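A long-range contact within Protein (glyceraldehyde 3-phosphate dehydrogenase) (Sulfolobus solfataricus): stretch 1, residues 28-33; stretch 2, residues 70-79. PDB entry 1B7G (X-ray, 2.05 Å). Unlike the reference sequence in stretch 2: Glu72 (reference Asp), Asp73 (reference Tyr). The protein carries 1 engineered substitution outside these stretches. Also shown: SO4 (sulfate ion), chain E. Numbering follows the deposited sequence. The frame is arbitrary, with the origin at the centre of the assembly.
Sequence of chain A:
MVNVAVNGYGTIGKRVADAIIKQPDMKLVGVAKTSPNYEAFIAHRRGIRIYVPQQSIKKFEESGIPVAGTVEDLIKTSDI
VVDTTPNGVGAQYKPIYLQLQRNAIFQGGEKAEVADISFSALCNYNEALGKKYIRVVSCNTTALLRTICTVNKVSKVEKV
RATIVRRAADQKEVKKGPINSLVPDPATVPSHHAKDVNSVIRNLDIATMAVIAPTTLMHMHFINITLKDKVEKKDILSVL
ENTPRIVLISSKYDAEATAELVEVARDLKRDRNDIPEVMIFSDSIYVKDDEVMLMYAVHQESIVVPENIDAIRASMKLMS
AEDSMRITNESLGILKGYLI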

# COMPACT_ATOMS: atom_id res chain seq x y z
N LEU A 28 -15.09 20.36 -1.42
CA LEU A 28 -14.49 20.09 -2.71
C LEU A 28 -15.48 20.38 -3.83
O LEU A 28 -16.46 19.65 -3.98
CB LEU A 28 -14.04 18.63 -2.80
CG LEU A 28 -13.45 18.20 -4.16
CD1 LEU A 28 -12.12 18.88 -4.45
CD2 LEU A 28 -13.26 16.68 -4.16
N VAL A 29 -15.17 21.33 -4.68
CA VAL A 29 -16.04 21.68 -5.80
C VAL A 29 -15.92 20.65 -6.90
O VAL A 29 -16.88 20.28 -7.56
CB VAL A 29 -15.69 23.08 -6.37
CG1 VAL A 29 -16.31 23.31 -7.73
CG2 VAL A 29 -16.12 24.18 -5.40
N GLY A 30 -14.69 20.18 -7.14
CA GLY A 30 -14.50 19.22 -8.23
C GLY A 30 -12.99 19.17 -8.54
O GLY A 30 -12.21 19.89 -7.91
N VAL A 31 -12.60 18.27 -9.44
CA VAL A 31 -11.18 18.09 -9.78
C VAL A 31 -11.01 18.14 -11.29
O VAL A 31 -11.91 17.79 -12.04
CB VAL A 31 -10.62 16.75 -9.26
CG1 VAL A 31 -10.87 16.57 -7.78
CG2 VAL A 31 -11.18 15.54 -9.99
N ALA A 32 -9.81 18.54 -11.73
CA ALA A 32 -9.55 18.65 -13.17
C ALA A 32 -8.52 17.62 -13.63
O ALA A 32 -7.51 17.38 -12.95
CB ALA A 32 -9.14 20.07 -13.49
N LYS A 33 -8.79 17.01 -14.78
CA LYS A 33 -7.95 15.91 -15.27
C LYS A 33 -8.00 15.79 -16.79
O LYS A 33 -9.04 16.15 -17.36
CB LYS A 33 -8.51 14.63 -14.64
CG LYS A 33 -7.89 13.35 -15.16
CD LYS A 33 -6.70 12.90 -14.36
CE LYS A 33 -6.26 11.49 -14.78
NZ LYS A 33 -4.95 11.14 -14.17
N THR A 70 -15.54 22.76 -18.19
CA THR A 70 -14.15 22.99 -18.56
C THR A 70 -13.32 23.24 -17.29
O THR A 70 -13.89 23.46 -16.22
CB THR A 70 -14.03 24.27 -19.43
OG1 THR A 70 -14.47 25.37 -18.62
CG2 THR A 70 -14.87 24.15 -20.68
N VAL A 71 -12.00 23.40 -17.47
CA VAL A 71 -11.19 23.76 -16.29
C VAL A 71 -11.55 25.16 -15.84
O VAL A 71 -11.72 25.43 -14.64
CB VAL A 71 -9.68 23.63 -16.60
CG1 VAL A 71 -8.87 23.95 -15.35
CG2 VAL A 71 -9.37 22.24 -17.09
N GLU A 72 -11.79 26.06 -16.79
CA GLU A 72 -12.23 27.41 -16.50
C GLU A 72 -13.52 27.43 -15.68
O GLU A 72 -13.67 28.24 -14.76
CB GLU A 72 -12.44 28.23 -17.77
CG GLU A 72 -11.15 28.71 -18.42
CD GLU A 72 -10.45 27.62 -19.20
OE1 GLU A 72 -10.99 26.50 -19.31
OE2 GLU A 72 -9.34 27.91 -19.71
N ASP A 73 -14.46 26.57 -16.03
CA ASP A 73 -15.70 26.48 -15.26
C ASP A 73 -15.39 26.18 -13.80
O ASP A 73 -15.86 26.92 -12.92
CB ASP A 73 -16.61 25.37 -15.80
CG ASP A 73 -17.26 25.80 -17.12
OD1 ASP A 73 -17.41 27.01 -17.33
OD2 ASP A 73 -17.56 24.91 -17.92
N LEU A 74 -14.58 25.14 -13.60
CA LEU A 74 -14.19 24.67 -12.27
C LEU A 74 -13.54 25.82 -11.52
O LEU A 74 -13.87 26.11 -10.39
CB LEU A 74 -13.23 23.46 -12.35
CG LEU A 74 -12.53 23.06 -11.05
CD1 LEU A 74 -13.52 22.62 -9.97
CD2 LEU A 74 -11.51 21.93 -11.25
N ILE A 75 -12.67 26.54 -12.25
CA ILE A 75 -11.98 27.69 -11.70
C ILE A 75 -12.95 28.77 -11.27
O ILE A 75 -12.90 29.25 -10.13
CB ILE A 75 -10.92 28.23 -12.70
CG1 ILE A 75 -9.84 27.17 -12.90
CG2 ILE A 75 -10.30 29.49 -12.08
CD1 ILE A 75 -9.01 27.30 -14.15
N LYS A 76 -13.87 29.13 -12.17
CA LYS A 76 -14.88 30.15 -11.90
C LYS A 76 -15.74 29.80 -10.69
O LYS A 76 -16.02 30.66 -9.83
CB LYS A 76 -15.76 30.39 -13.14
CG LYS A 76 -15.18 31.26 -14.22
CD LYS A 76 -15.91 31.28 -15.55
CE LYS A 76 -15.27 30.40 -16.61
NZ LYS A 76 -15.93 30.46 -17.94
N THR A 77 -16.12 28.55 -10.54
CA THR A 77 -16.92 28.08 -9.41
C THR A 77 -16.21 28.04 -8.09
O THR A 77 -16.85 28.10 -7.01
CB THR A 77 -17.41 26.63 -9.73
OG1 THR A 77 -18.03 26.65 -11.00
CG2 THR A 77 -18.38 26.11 -8.69
N SER A 78 -14.87 27.91 -8.06
CA SER A 78 -14.22 27.83 -6.74
C SER A 78 -13.96 29.22 -6.20
O SER A 78 -14.09 30.23 -6.91
CB SER A 78 -12.89 27.06 -6.94
OG SER A 78 -12.06 27.82 -7.81
N ASP A 79 -13.70 29.31 -4.92
CA ASP A 79 -13.16 30.44 -4.23
C ASP A 79 -11.60 30.38 -4.29
O ASP A 79 -10.96 31.40 -4.01
CB ASP A 79 -13.54 30.36 -2.75
CG ASP A 79 -15.06 30.48 -2.56
OD1 ASP A 79 -15.68 31.27 -3.31
OD2 ASP A 79 -15.61 29.80 -1.69
S SO4 E . -3.45 13.15 -17.20
O1 SO4 E . -4.90 13.23 -16.84
O2 SO4 E . -2.90 11.83 -16.75
O3 SO4 E . -2.70 14.25 -16.52
O4 SO4 E . -3.27 13.28 -18.68

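How does the helix of stretch 2 begin, and where does it first meet the strand? Thr70 sits at the N-cap, out of reach of stretch 1, and its OG1 accepts a hydrogen bond from Asp73 N at 2.9 Å. Asp73 answers in kind, its OD2 accepting from Thr70 N at 3.0 Å, so the two side chains tie up backbone amides that lack partners at a helix start. One residue past the cap, Val71 points sideways to the strand, yet its t rotamer leaves CG2 4.2 Å from Ala32 CB. The methyl of Ala32 points toward the helix, and the backbones are close here, with 6.2 Å between Ala32 CA and Val71 CA. Glu72 and Asp73 stay out of reach of the strand and keep their polar ends away from this apolar contact.

What fills the middle of the contact? Leu74 does, pointing toward the strand and losing more surface to the other stretch than any other residue. Its chi1 t, chi2 p conformation spreads two methyls along the strand: Leu74 CD1 lies 3.6 Å from Val29 CG1 and 3.7 Å from Gly30 O, while Leu74 CD2 lies 3.8 Å from Ala32 CB. Val31 points its side chain away, so it offers Leu74 mainly backbone. Glycine suits position 30 chiefly for its backbone: at these angles a CB would be jammed against the carbonyl O of Val29. An ideal CB would also come within 3.5 Å of Leu74 CD1, a close approach but not a severe one.

Which residues after Leu74 turn elsewhere? Ile75 is buried too, but its side chain points away from stretch 1. Lys76 stays out of reach of the strand, and a long salt bridge of 3.8 Å joins Lys76 NZ to Asp73 OD1.

How does the contact close at the end of the helix? Thr77, one turn after Asp73, points toward the strand and places CG2 3.6 Å from Val29 CG1. Its hydroxyl donates to Asp73 O, with 2.9 Å between Thr77 OG1 and that oxygen, so the polar group is satisfied within the helix while the methyl packs on valine. Val29 is thus touched by both Leu74 and Thr77, and its CG2 reaches to 4.3 Å from Ser78 CA. Ser78, the first residue to leave helical angles, is buried, and its OG donates to Ile75 O at 2.9 Å.

What, then, holds the two stretches together? No hydrogen bond crosses between them; strand and helix run nearly antiparallel, at 156°, and the attachment rests on close packing that buries 282 Å² in all.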